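Local coordinates for Lin1840 protein (PDB 4ZOC) that probably hydrolyses terminal, non-reducing beta-D-glucosyl residues with release of beta-D-glucose, and takes part in the metabolism of beta-1,2-glucan, at residues A[150-155]-A[190-195]; A[91-96]-A[101-106]; A[139-144]-A[159-164]; A[214-219]-A[249-254]; A[255-260]-A[265-270]. The protein carries 2 engineered substitutions. All coordinates share one frame; numbering follows the deposited sequence.

Contact 1. Residues A[150-155]-A[190-195]; sequences VMESTG and VKHFAA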
# COMPACT_ATOMS: atom_id res chain seq x y z
N VAL A 150 -4.80 12.91 -7.20
CA VAL A 150 -5.52 12.11 -8.15
C VAL A 150 -6.27 13.02 -9.12
O VAL A 150 -6.47 12.61 -10.28
CB VAL A 150 -6.50 11.06 -7.54
CG1 VAL A 150 -5.70 10.03 -6.73
CG2 VAL A 150 -7.56 11.68 -6.68
N MET A 151 -6.68 14.21 -8.68
CA MET A 151 -7.47 15.09 -9.57
C MET A 151 -6.70 15.49 -10.82
O MET A 151 -7.31 15.89 -11.79
CB MET A 151 -7.90 16.37 -8.84
CG MET A 151 -6.71 17.20 -8.26
SD MET A 151 -6.76 18.97 -8.61
CE MET A 151 -6.64 18.95 -10.38
N GLU A 152 -5.38 15.41 -10.76
CA GLU A 152 -4.46 15.81 -11.86
C GLU A 152 -4.21 14.72 -12.85
O GLU A 152 -3.67 14.99 -13.90
CB GLU A 152 -3.12 16.27 -11.30
CG GLU A 152 -3.20 17.52 -10.43
CD GLU A 152 -1.96 17.63 -9.59
OE1 GLU A 152 -0.87 17.86 -10.16
OE2 GLU A 152 -2.08 17.54 -8.35
N SER A 153 -4.50 13.47 -12.48
CA SER A 153 -4.22 12.30 -13.28
C SER A 153 -5.47 11.93 -14.03
O SER A 153 -6.54 12.30 -13.61
CB SER A 153 -3.82 11.15 -12.32
OG SER A 153 -3.56 9.93 -13.08
N THR A 154 -5.35 11.10 -15.10
CA THR A 154 -6.50 10.56 -15.74
C THR A 154 -6.91 9.22 -15.15
O THR A 154 -7.86 8.60 -15.71
CB THR A 154 -6.36 10.57 -17.31
OG1 THR A 154 -5.13 9.93 -17.75
CG2 THR A 154 -6.38 12.05 -17.81
N GLY A 155 -6.22 8.70 -14.11
CA GLY A 155 -6.76 7.56 -13.36
C GLY A 155 -5.84 6.33 -13.24
O GLY A 155 -4.59 6.44 -13.29
N VAL A 190 6.06 17.19 -19.14
CA VAL A 190 5.57 15.93 -18.54
C VAL A 190 5.93 15.95 -17.07
O VAL A 190 7.06 16.27 -16.76
CB VAL A 190 6.23 14.71 -19.27
CG1 VAL A 190 6.07 13.39 -18.53
CG2 VAL A 190 5.63 14.52 -20.66
N LYS A 191 5.03 15.53 -16.18
CA LYS A 191 5.39 15.45 -14.76
C LYS A 191 4.59 14.25 -14.16
O LYS A 191 3.59 13.79 -14.80
CB LYS A 191 5.11 16.78 -14.01
CG LYS A 191 3.64 17.10 -13.90
CD LYS A 191 3.42 18.52 -13.44
CE LYS A 191 2.02 18.82 -13.02
NZ LYS A 191 1.87 20.23 -12.66
N HIS A 192 5.03 13.71 -13.05
CA HIS A 192 6.23 14.00 -12.29
C HIS A 192 7.09 12.74 -12.37
O HIS A 192 6.67 11.66 -11.95
CB HIS A 192 5.91 14.29 -10.77
CG HIS A 192 4.94 15.41 -10.56
ND1 HIS A 192 3.57 15.22 -10.57
CD2 HIS A 192 5.13 16.74 -10.29
CE1 HIS A 192 2.97 16.39 -10.37
NE2 HIS A 192 3.90 17.31 -10.18
N PHE A 193 8.28 12.88 -12.90
CA PHE A 193 9.10 11.70 -13.20
C PHE A 193 9.76 11.23 -11.90
O PHE A 193 10.63 11.95 -11.39
CB PHE A 193 10.12 12.02 -14.33
CG PHE A 193 10.59 10.81 -15.08
CD1 PHE A 193 9.77 10.20 -16.03
CD2 PHE A 193 11.86 10.28 -14.83
CE1 PHE A 193 10.20 9.08 -16.75
CE2 PHE A 193 12.31 9.19 -15.54
CZ PHE A 193 11.47 8.57 -16.47
N ALA A 194 9.40 10.08 -11.28
CA ALA A 194 8.40 9.11 -11.69
C ALA A 194 7.73 8.52 -10.50
O ALA A 194 8.33 8.47 -9.45
CB ALA A 194 9.01 7.92 -12.44
N ALA A 195 6.48 8.07 -10.73
CA ALA A 195 5.76 7.13 -9.87
C ALA A 195 5.24 7.80 -8.59
O ALA A 195 4.93 7.15 -7.61
CB ALA A 195 6.59 5.93 -9.54
O HOH W 1 -0.64 20.21 -11.54
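Glu-152 faces Lys-191 and His-192 in the TIM barrel of this family 3 glycosidase, where the long loop after strand 133-134 folds over the end of strand 187-193. The short 3-10 turn that carries it closes with Ser-153 N bonded to Val-150 O. Glu-152 projects toward the strand, its chain extended beyond CG. OE1 reaches the edge of the His-192 ring, 4.1 Å from CE1, with carboxylate and imidazole nearly perpendicular (83° between planes). Lys-191 comes in across the glutamate. Its NZ stops 4.4 Å from Glu-152 OE1, beyond a salt bridge, and a water bridges the gap, donating a hydrogen bond to OE1 (2.7 Å) and accepting one from NZ (2.7 Å). Each group has a further partner: Arg-149 pairs with OE2, and Phe-135 O takes NZ. His-192 follows a cis peptide bond. Lys-191 CG sits 3.6 Å above the centre of the His-192 ring, while ND1 is bonded to Asp-140, so the imidazole is held both on a face and at its rim. The Lys-191 side chain lies about 8 Å from a bound glucose. The segment 150-155 ends in an ST turn: Gly-155 N donates to Ser-153 OG at 3.1 Å, almost straight at 173°.

Contact 2. Residues A[91-96]-A[101-106]; sequences DVIHGY and PIPLAL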
# COMPACT_ATOMS: atom_id res chain seq x y z
N ASP A 91 1.72 26.89 -14.48
CA ASP A 91 0.81 25.75 -14.27
C ASP A 91 -0.52 25.97 -14.99
O ASP A 91 -1.39 26.62 -14.43
CB ASP A 91 0.60 25.58 -12.77
CG ASP A 91 1.86 25.01 -12.10
OD1 ASP A 91 2.22 23.82 -12.35
OD2 ASP A 91 2.44 25.71 -11.35
N VAL A 92 -0.61 25.47 -16.23
CA VAL A 92 -1.83 25.41 -17.02
C VAL A 92 -2.25 23.96 -17.12
O VAL A 92 -1.79 23.21 -17.93
CB VAL A 92 -1.67 26.18 -18.37
CG1 VAL A 92 -3.05 26.44 -18.95
CG2 VAL A 92 -0.79 27.40 -18.09
N ILE A 93 -3.12 23.58 -16.18
CA ILE A 93 -3.34 22.15 -15.86
C ILE A 93 -4.60 21.64 -16.52
O ILE A 93 -4.65 20.54 -17.07
CB ILE A 93 -3.41 21.93 -14.34
CG1 ILE A 93 -2.16 22.59 -13.64
CG2 ILE A 93 -3.66 20.45 -14.00
CD1 ILE A 93 -0.83 22.15 -14.28
N HIS A 94 -5.63 22.41 -16.42
CA HIS A 94 -6.92 22.07 -17.08
C HIS A 94 -7.61 23.33 -17.49
O HIS A 94 -8.85 23.49 -17.34
CB HIS A 94 -7.81 21.17 -16.21
CG HIS A 94 -8.14 21.75 -14.86
ND1 HIS A 94 -9.38 22.23 -14.54
CD2 HIS A 94 -7.42 21.84 -13.73
CE1 HIS A 94 -9.40 22.67 -13.30
NE2 HIS A 94 -8.21 22.47 -12.79
N GLY A 95 -6.83 24.20 -18.11
CA GLY A 95 -7.36 25.45 -18.61
C GLY A 95 -6.65 26.64 -17.99
O GLY A 95 -6.08 26.55 -16.84
N TYR A 96 -6.66 27.75 -18.75
CA TYR A 96 -6.08 28.97 -18.34
C TYR A 96 -7.11 29.86 -17.67
O TYR A 96 -7.29 29.80 -16.44
CB TYR A 96 -5.28 29.68 -19.49
CG TYR A 96 -4.45 30.82 -18.97
CD1 TYR A 96 -3.30 30.58 -18.21
CD2 TYR A 96 -4.74 32.13 -19.28
CE1 TYR A 96 -2.54 31.60 -17.72
CE2 TYR A 96 -3.98 33.16 -18.81
CZ TYR A 96 -2.87 32.90 -17.98
OH TYR A 96 -2.11 33.92 -17.47
N PRO A 101 -12.85 20.78 -17.31
CA PRO A 101 -12.89 19.77 -16.20
C PRO A 101 -11.50 19.40 -15.75
O PRO A 101 -10.51 19.41 -16.55
CB PRO A 101 -13.68 18.59 -16.81
CG PRO A 101 -14.54 19.25 -17.85
CD PRO A 101 -13.71 20.38 -18.41
N ILE A 102 -11.41 19.13 -14.45
CA ILE A 102 -10.15 18.58 -13.85
C ILE A 102 -9.68 17.34 -14.60
O ILE A 102 -10.48 16.65 -15.19
CB ILE A 102 -10.27 18.26 -12.35
CG1 ILE A 102 -11.42 17.29 -12.01
CG2 ILE A 102 -10.33 19.53 -11.56
CD1 ILE A 102 -11.35 16.69 -10.63
N PRO A 103 -8.35 17.09 -14.62
CA PRO A 103 -7.92 15.97 -15.42
C PRO A 103 -8.60 14.60 -15.15
O PRO A 103 -8.78 13.84 -16.09
CB PRO A 103 -6.41 15.96 -15.19
CG PRO A 103 -6.11 17.42 -15.05
CD PRO A 103 -7.23 17.95 -14.26
N LEU A 104 -8.90 14.28 -13.88
CA LEU A 104 -9.51 12.98 -13.53
C LEU A 104 -10.86 12.89 -14.25
O LEU A 104 -11.22 11.86 -14.72
CB LEU A 104 -9.63 12.88 -12.02
CG LEU A 104 -10.03 11.47 -11.56
CD1 LEU A 104 -9.23 10.35 -12.21
CD2 LEU A 104 -10.03 11.37 -10.07
N ALA A 105 -11.58 14.01 -14.33
CA ALA A 105 -12.85 14.07 -15.09
C ALA A 105 -12.58 13.88 -16.59
O ALA A 105 -13.28 13.14 -17.30
CB ALA A 105 -13.55 15.36 -14.84
N LEU A 106 -11.54 14.52 -17.10
CA LEU A 106 -11.22 14.35 -18.50
C LEU A 106 -10.92 12.87 -18.79
O LEU A 106 -11.12 12.40 -19.86
CB LEU A 106 -10.07 15.27 -18.97
CG LEU A 106 -10.34 16.77 -18.86
CD1 LEU A 106 -9.14 17.60 -19.22
CD2 LEU A 106 -11.53 17.15 -19.70
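Pro-101 O presses against the CB of His-94, only 3.2 Å away, where the loop after barrel strand 87-90 doubles back before helix 103-108. This carbonyl is buried and has no hydrogen-bond partner in the model. Next comes Ile-102, the N-cap residue of the helix, whose side chain lies alongside that of His-94 and points the same way. With CG1 placed between its backbone N and carbonyl carbon (chi1 57°), its CG2 branch is left to cover one face of the imidazole, a CH-pi contact 4.0 Å from the ring centroid and 22° off the normal. Ile-102 O starts the helix by accepting from Leu-106 N. Pro-103 brings its CD up to His-94, 3.8 Å from CB, and its CG to 4.0 Å from CG2 of Ile-93, whose chain end otherwise leads away. Unlike the isoleucine methyl, Pro-103 CD meets the histidine obliquely, near CB and CD2. The ring nitrogens are held from outside the two segments, ND1 by Phe-100 O and NE2 by Gly-408 O. Two carbonyl partners on one imidazole would favour protonation of both nitrogens and probably a positively charged ring in this buried place.

Contact 3. Residues A[139-144]-A[159-164]; sequences LDLVRD and FLNSEL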
# COMPACT_ATOMS: atom_id res chain seq x y z
N LEU A 139 1.08 12.74 -15.47
CA LEU A 139 0.95 11.35 -15.96
C LEU A 139 1.24 10.29 -14.91
O LEU A 139 1.58 9.15 -15.22
CB LEU A 139 1.81 11.15 -17.20
CG LEU A 139 1.39 12.05 -18.38
CD1 LEU A 139 2.38 11.91 -19.52
CD2 LEU A 139 -0.01 11.66 -18.89
N ASP A 140 1.06 10.67 -13.64
CA ASP A 140 1.32 9.74 -12.53
C ASP A 140 0.11 8.81 -12.44
O ASP A 140 -1.08 9.26 -12.26
CB ASP A 140 1.51 10.52 -11.21
CG ASP A 140 2.58 11.60 -11.34
OD1 ASP A 140 3.55 11.44 -12.11
OD2 ASP A 140 2.43 12.65 -10.71
N LEU A 141 0.37 7.51 -12.55
CA LEU A 141 -0.65 6.49 -12.35
C LEU A 141 -1.10 6.54 -10.89
O LEU A 141 -0.26 6.70 -9.98
CB LEU A 141 -0.03 5.11 -12.63
CG LEU A 141 -0.96 3.89 -12.58
CD1 LEU A 141 -1.80 3.95 -13.82
CD2 LEU A 141 -0.14 2.64 -12.52
N VAL A 142 -2.43 6.51 -10.72
CA VAL A 142 -3.03 6.58 -9.41
C VAL A 142 -3.92 5.37 -9.12
O VAL A 142 -4.80 4.98 -9.95
CB VAL A 142 -3.77 7.91 -9.18
CG1 VAL A 142 -2.79 9.05 -9.14
CG2 VAL A 142 -4.88 8.19 -10.23
N ARG A 143 -3.73 4.81 -7.93
CA ARG A 143 -4.57 3.73 -7.40
C ARG A 143 -5.12 4.07 -5.98
O ARG A 143 -5.74 3.19 -5.38
CB ARG A 143 -3.79 2.47 -7.34
CG ARG A 143 -3.40 1.90 -8.67
CD ARG A 143 -2.43 0.75 -8.46
NE ARG A 143 -2.16 0.08 -9.73
CZ ARG A 143 -1.31 -0.93 -9.89
NH1 ARG A 143 -0.66 -1.40 -8.86
NH2 ARG A 143 -1.12 -1.47 -11.09
N ASP A 144 -4.87 5.28 -5.48
CA ASP A 144 -5.10 5.62 -4.07
C ASP A 144 -5.76 6.98 -3.99
O ASP A 144 -5.13 8.03 -4.02
CB ASP A 144 -3.78 5.55 -3.28
CG ASP A 144 -4.00 5.70 -1.79
OD1 ASP A 144 -5.12 6.17 -1.36
OD2 ASP A 144 -3.04 5.37 -1.04
N PHE A 159 -2.80 2.58 -20.02
CA PHE A 159 -3.11 2.81 -21.49
C PHE A 159 -3.93 4.08 -21.72
O PHE A 159 -3.53 4.97 -22.52
CB PHE A 159 -3.81 1.62 -22.15
CG PHE A 159 -4.08 1.80 -23.60
CD1 PHE A 159 -3.06 1.78 -24.48
CD2 PHE A 159 -5.35 2.04 -24.06
CE1 PHE A 159 -3.30 1.96 -25.85
CE2 PHE A 159 -5.60 2.25 -25.38
CZ PHE A 159 -4.56 2.20 -26.27
N LEU A 160 -5.06 4.17 -21.05
CA LEU A 160 -5.77 5.39 -21.04
C LEU A 160 -4.88 6.57 -20.74
O LEU A 160 -4.93 7.64 -21.43
CB LEU A 160 -6.93 5.36 -20.03
CG LEU A 160 -7.89 6.52 -20.06
CD1 LEU A 160 -8.52 6.76 -21.45
CD2 LEU A 160 -9.02 6.38 -19.07
N ASN A 161 -4.06 6.48 -19.69
CA ASN A 161 -3.29 7.66 -19.30
C ASN A 161 -2.31 8.03 -20.40
O ASN A 161 -2.04 9.21 -20.64
CB ASN A 161 -2.51 7.46 -17.97
CG ASN A 161 -3.45 7.32 -16.79
OD1 ASN A 161 -4.66 7.60 -16.95
ND2 ASN A 161 -2.93 7.03 -15.63
N SER A 162 -1.74 6.99 -21.02
CA SER A 162 -0.80 7.19 -22.14
C SER A 162 -1.48 7.90 -23.34
O SER A 162 -0.94 8.87 -23.87
CB SER A 162 -0.19 5.86 -22.60
OG SER A 162 0.65 5.24 -21.61
N GLU A 163 -2.68 7.44 -23.70
CA GLU A 163 -3.44 7.94 -24.90
C GLU A 163 -3.87 9.38 -24.66
O GLU A 163 -3.66 10.25 -25.51
CB GLU A 163 -4.57 7.03 -25.24
CG GLU A 163 -4.10 5.64 -25.72
CD GLU A 163 -3.45 5.74 -27.06
OE1 GLU A 163 -4.14 6.08 -27.99
OE2 GLU A 163 -2.24 5.52 -27.21
N LEU A 164 -4.38 9.65 -23.47
CA LEU A 164 -4.78 11.03 -23.16
C LEU A 164 -3.60 12.02 -22.94
O LEU A 164 -3.68 13.23 -23.30
CB LEU A 164 -5.75 11.05 -22.01
CG LEU A 164 -7.01 10.18 -22.25
CD1 LEU A 164 -7.91 10.43 -21.03
CD2 LEU A 164 -7.79 10.49 -23.49
O HOH W 2 -0.07 6.84 -15.75
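This contact belongs to a beta/alpha unit of the TIM barrel: the loop leaving strand 133-134 meets the first turns of helix 158-173, and Asn-161 of the helix points toward the loop, near Leu-139 and Leu-141. The amide of Asn-161 crosses the Leu-141 side chain at about a right angle, with ND2 3.7 Å from the CD1 branch. With CG of Leu-141 anti to the backbone N (chi1 -175°) and chi2 74°, CD1 ends beside the amide. Leu-139 CD2 rests against the helix backbone, 3.6 Å from Asn-161 O. No hydrogen bond passes directly between the segments. Instead a water donates a hydrogen bond to Leu-139 O at 2.9 Å and accepts one from Asn-161 ND2, also at 2.9 Å. The remaining amide bonds go to the later part of the same loop: ND2 reaches Gly-155 O as well, and OD1 pairs with Thr-154 OG1. With both ends of the amide used, its rotation is well fixed, and a single side chain ties the beginning and end of the loop to the helix. Ala-222 of helix 221-228 packs against Asn-161, as expected of neighbouring outer helices in a (beta/alpha)8 barrel.

Contact 4. Residues A[214-219]-A[249-254]; sequences ELYQNY and NKWLNR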
# COMPACT_ATOMS: atom_id res chain seq x y z
N GLU A 214 7.69 -3.59 -11.91
CA GLU A 214 6.37 -2.92 -11.84
C GLU A 214 6.47 -1.42 -12.26
O GLU A 214 5.60 -0.88 -12.96
CB GLU A 214 5.80 -2.97 -10.42
CG GLU A 214 4.94 -4.21 -10.28
CD GLU A 214 3.75 -4.21 -11.24
OE1 GLU A 214 3.67 -5.21 -12.08
OE2 GLU A 214 2.96 -3.22 -11.12
N LEU A 215 7.54 -0.78 -11.87
CA LEU A 215 7.83 0.58 -12.40
C LEU A 215 7.77 0.63 -13.92
O LEU A 215 7.02 1.39 -14.56
CB LEU A 215 9.19 1.05 -11.87
CG LEU A 215 9.59 2.46 -12.38
CD1 LEU A 215 8.72 3.56 -11.78
CD2 LEU A 215 11.01 2.65 -11.85
N TYR A 216 8.50 -0.28 -14.56
CA TYR A 216 8.42 -0.33 -16.04
C TYR A 216 7.06 -0.71 -16.58
O TYR A 216 6.60 -0.19 -17.64
CB TYR A 216 9.44 -1.34 -16.61
CG TYR A 216 10.86 -0.80 -16.78
CD1 TYR A 216 11.75 -0.79 -15.78
CD2 TYR A 216 11.25 -0.22 -18.01
CE1 TYR A 216 13.03 -0.27 -15.95
CE2 TYR A 216 12.52 0.30 -18.18
CZ TYR A 216 13.42 0.24 -17.16
OH TYR A 216 14.70 0.75 -17.31
N GLN A 217 6.43 -1.71 -15.93
CA GLN A 217 5.19 -2.27 -16.47
C GLN A 217 4.02 -1.30 -16.48
O GLN A 217 3.29 -1.19 -17.49
CB GLN A 217 4.71 -3.54 -15.66
CG GLN A 217 3.52 -4.19 -16.30
CD GLN A 217 3.87 -4.77 -17.66
OE1 GLN A 217 4.82 -5.54 -17.80
NE2 GLN A 217 3.10 -4.42 -18.65
N ASN A 218 3.87 -0.58 -15.36
CA ASN A 218 2.67 0.23 -15.07
C ASN A 218 2.91 1.74 -14.87
O ASN A 218 2.08 2.56 -15.23
CB ASN A 218 1.91 -0.38 -13.92
CG ASN A 218 1.25 -1.70 -14.31
OD1 ASN A 218 0.63 -1.80 -15.34
ND2 ASN A 218 1.39 -2.70 -13.50
N TYR A 219 4.07 2.06 -14.30
CA TYR A 219 4.27 3.44 -13.81
C TYR A 219 4.99 4.33 -14.82
O TYR A 219 4.81 5.55 -14.79
CB TYR A 219 5.02 3.42 -12.46
CG TYR A 219 4.08 3.03 -11.39
CD1 TYR A 219 3.80 1.72 -11.16
CD2 TYR A 219 3.37 4.00 -10.65
CE1 TYR A 219 2.85 1.37 -10.24
CE2 TYR A 219 2.47 3.62 -9.70
CZ TYR A 219 2.23 2.29 -9.49
OH TYR A 219 1.24 1.92 -8.59
N ASN A 249 18.23 10.99 -8.71
CA ASN A 249 18.34 9.57 -9.03
C ASN A 249 18.97 9.38 -10.41
O ASN A 249 18.34 9.61 -11.39
CB ASN A 249 17.01 8.92 -8.90
CG ASN A 249 17.06 7.43 -9.04
OD1 ASN A 249 17.82 6.91 -9.81
ND2 ASN A 249 16.21 6.74 -8.26
N LYS A 250 20.27 9.03 -10.44
CA LYS A 250 21.01 9.01 -11.69
C LYS A 250 20.50 7.98 -12.59
O LYS A 250 20.40 8.16 -13.81
CB LYS A 250 22.54 8.75 -11.49
CG LYS A 250 23.22 9.68 -10.59
CD LYS A 250 24.75 9.45 -10.60
CE LYS A 250 25.31 9.40 -9.19
NZ LYS A 250 25.31 10.75 -8.51
N TRP A 251 20.26 6.79 -12.03
CA TRP A 251 19.75 5.70 -12.82
C TRP A 251 18.43 6.14 -13.49
O TRP A 251 18.24 6.03 -14.68
CB TRP A 251 19.51 4.45 -11.95
CG TRP A 251 18.68 3.43 -12.70
CD1 TRP A 251 19.11 2.54 -13.59
CD2 TRP A 251 17.28 3.19 -12.54
NE1 TRP A 251 18.07 1.79 -14.06
CE2 TRP A 251 16.93 2.18 -13.43
CE3 TRP A 251 16.29 3.77 -11.75
CZ2 TRP A 251 15.62 1.70 -13.55
CZ3 TRP A 251 15.01 3.32 -11.87
CH2 TRP A 251 14.68 2.26 -12.75
N LEU A 252 17.54 6.70 -12.70
CA LEU A 252 16.26 7.12 -13.26
C LEU A 252 16.37 8.19 -14.35
O LEU A 252 15.76 8.10 -15.36
CB LEU A 252 15.35 7.62 -12.13
CG LEU A 252 13.96 8.13 -12.56
CD1 LEU A 252 13.05 6.96 -13.00
CD2 LEU A 252 13.39 8.85 -11.34
N ASN A 253 17.11 9.27 -14.07
CA ASN A 253 17.13 10.40 -14.98
C ASN A 253 18.18 10.32 -16.13
O ASN A 253 17.95 10.83 -17.25
CB ASN A 253 17.34 11.66 -14.18
CG ASN A 253 16.25 11.87 -13.14
OD1 ASN A 253 15.15 11.39 -13.30
ND2 ASN A 253 16.55 12.63 -12.09
N ARG A 254 19.36 9.77 -15.82
CA ARG A 254 20.40 9.53 -16.85
C ARG A 254 20.15 8.21 -17.61
O ARG A 254 20.01 8.22 -18.81
CB ARG A 254 21.82 9.53 -16.24
CG ARG A 254 22.27 10.81 -15.63
CD ARG A 254 22.61 11.82 -16.69
NE ARG A 254 23.13 13.03 -16.10
CZ ARG A 254 23.53 14.09 -16.79
NH1 ARG A 254 23.35 14.10 -18.10
NH2 ARG A 254 23.98 15.14 -16.12
O HOH W 3 17.00 -0.45 -16.15
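Trp-251 turns the six-membered part of its indole toward helix 212-219, where Leu-215 and Tyr-216 receive it. CG of the tryptophan is anti to the backbone N (chi1 167°), which swings the ring out across the gap between segments 214-219 and 249-254, whose nearest CA atoms, of Leu-215 and Leu-252, are 10.7 Å apart. Leu-215 comes from the opposite direction and touches the indole at its rim, in the ring plane, with CD2 3.8 Å from Trp-251 CH2. Tyr-216 approaches obliquely, its CE1 and OH both about 4.0 Å from Trp-251 CZ2. A water finishes this polar corner: it lies in the indole plane, accepts from Trp-251 NE1 at 3.2 Å, and donates to Tyr-216 OH at 2.8 Å. The phenol OH has a stronger partner in Glu-260, near the other end of helix 250-260. That helix starts with Asn-249 as N-cap, its OD1 accepting from Leu-252 N (2.9 Å, 170°); the N-H approaches from well above the carbonyl plane. The same OD1 also lies in the plane of the Trp-251 ring, at its edge. Beneath the pair of helices, Val-241 of strand 240-241 touches Leu-215, Asn-249 and Leu-252, and Phe-193 of barrel strand 187-193 packs against Leu-252, while Tyr-688 of the C-terminal region meets the Tyr-216 ring.

Contact 5. Residues A[255-260]-A[265-270]; sequences DVLRGE and GVLISA. Engineered in segment 265-270: Ala-270 (natural residue Asp).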
# COMPACT_ATOMS: atom_id res chain seq x y z
N ASP A 255 20.08 7.06 -16.94
CA ASP A 255 19.91 5.78 -17.66
C ASP A 255 18.55 5.60 -18.31
O ASP A 255 18.46 5.26 -19.47
CB ASP A 255 20.23 4.60 -16.72
CG ASP A 255 21.62 4.61 -16.16
OD1 ASP A 255 22.43 5.43 -16.43
OD2 ASP A 255 21.98 3.67 -15.49
N VAL A 256 17.47 5.84 -17.55
CA VAL A 256 16.10 5.60 -18.04
C VAL A 256 15.60 6.76 -18.91
O VAL A 256 15.24 6.56 -20.07
CB VAL A 256 15.13 5.25 -16.90
CG1 VAL A 256 13.72 5.01 -17.44
CG2 VAL A 256 15.65 4.01 -16.10
N LEU A 257 15.54 7.98 -18.33
CA LEU A 257 14.94 9.10 -19.09
C LEU A 257 15.78 9.54 -20.26
O LEU A 257 15.33 9.54 -21.39
CB LEU A 257 14.77 10.27 -18.13
CG LEU A 257 14.26 11.59 -18.71
CD1 LEU A 257 12.86 11.36 -19.21
CD2 LEU A 257 14.30 12.70 -17.65
N ARG A 258 17.04 9.82 -20.04
CA ARG A 258 17.88 10.34 -21.16
C ARG A 258 18.39 9.23 -22.04
O ARG A 258 18.50 9.42 -23.25
CB ARG A 258 19.02 11.27 -20.71
CG ARG A 258 18.43 12.50 -20.03
CD ARG A 258 19.49 13.56 -19.96
NE ARG A 258 19.11 14.69 -19.13
CZ ARG A 258 18.37 15.67 -19.58
NH1 ARG A 258 18.01 15.65 -20.83
NH2 ARG A 258 18.10 16.71 -18.82
N GLY A 259 18.62 8.08 -21.46
CA GLY A 259 19.18 6.92 -22.19
C GLY A 259 18.11 6.16 -22.92
O GLY A 259 17.95 6.30 -24.14
N GLU A 260 17.33 5.38 -22.17
CA GLU A 260 16.32 4.51 -22.75
C GLU A 260 15.19 5.25 -23.43
O GLU A 260 14.77 4.91 -24.53
CB GLU A 260 15.77 3.53 -21.72
CG GLU A 260 16.87 2.66 -21.05
CD GLU A 260 16.33 1.75 -19.96
OE1 GLU A 260 15.12 1.79 -19.69
OE2 GLU A 260 17.12 0.96 -19.38
N GLY A 265 15.68 17.07 -23.67
CA GLY A 265 15.24 18.38 -23.32
C GLY A 265 15.56 18.72 -21.86
O GLY A 265 16.34 18.05 -21.15
N VAL A 266 15.02 19.88 -21.45
CA VAL A 266 15.24 20.43 -20.14
C VAL A 266 14.56 19.48 -19.13
O VAL A 266 13.39 19.19 -19.27
CB VAL A 266 14.74 21.87 -20.03
CG1 VAL A 266 14.73 22.37 -18.57
CG2 VAL A 266 15.61 22.79 -20.94
N LEU A 267 15.33 19.01 -18.14
CA LEU A 267 14.76 18.36 -16.95
C LEU A 267 14.73 19.44 -15.85
O LEU A 267 15.81 20.00 -15.44
CB LEU A 267 15.59 17.11 -16.59
CG LEU A 267 15.14 16.32 -15.34
CD1 LEU A 267 13.72 15.77 -15.53
CD2 LEU A 267 16.11 15.25 -15.00
N ILE A 268 13.53 19.83 -15.42
CA ILE A 268 13.32 20.85 -14.37
C ILE A 268 12.90 20.15 -13.09
O ILE A 268 12.17 19.13 -13.11
CB ILE A 268 12.20 21.91 -14.84
CG1 ILE A 268 12.08 23.06 -13.81
CG2 ILE A 268 10.86 21.23 -15.11
CD1 ILE A 268 11.00 24.14 -14.18
N SER A 269 13.39 20.63 -11.97
CA SER A 269 12.95 20.14 -10.69
C SER A 269 11.55 20.53 -10.39
O SER A 269 11.10 21.60 -10.77
CB SER A 269 13.88 20.63 -9.55
OG SER A 269 13.62 21.99 -9.12
N ALA A 270 10.84 19.66 -9.65
CA ALA A 270 9.67 20.12 -8.94
C ALA A 270 10.10 21.22 -7.93
O ALA A 270 11.34 21.38 -7.64
CB ALA A 270 8.96 18.95 -8.27
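Arg-258 grips Gly-265 O end-on with both terminal nitrogens. NH1 donates at 2.9 Å (156°) in the carbonyl plane, and NH2 at 3.2 Å, more bent and almost in line with the C=O. The acceptor lies only 4° out of the guanidinium plane. The arginine chain runs extended from CG to NE, then turns sharply at its last torsion (chi4 -83°), which brings the edge carrying NH1 and NH2 to the oxygen. NH2 also passes 3.4 Å from Leu-267 CB and forms a salt bridge to Asp-299, whose carboxylate accepts from Leu-267 N as well. One residue earlier, Leu-257 adopts the same shape as Leu-267, each with CG anti to its backbone N, and the two meet methyl to methyl, Leu-257 CD2 to Leu-267 CD1 at 3.8 Å. Helix 250-260 thus packs on strand 266-268 as part of the crossover from strand 233-236, against which Leu-267 also rests, while Phe-193 of strand 187-193 touches Leu-257.

All five contacts lie in the barrel domain. Contacts 1 and 3 share one loop, their centres 7 Å apart, and Ser-153 OG to Asp-140 O (2.7 Å) joins them directly. Contact 2, 12 Å from contact 1, abuts it where Met-151 O meets Leu-104 N. Contacts 4 and 5 use helix 250-260, with centres 11 Å apart; Phe-193 of strand 187-193 touches Leu-252 and Leu-257 and so connects both to contact 1. Contacts 2 and 5 do not touch, their nearest atoms about 9 Å apart. The Ile-93 side chain of contact 2 lies about 9 Å from a bound glucose, and segment 265-270 ends at the engineered Ala-270, next to pocket residue Trp-271.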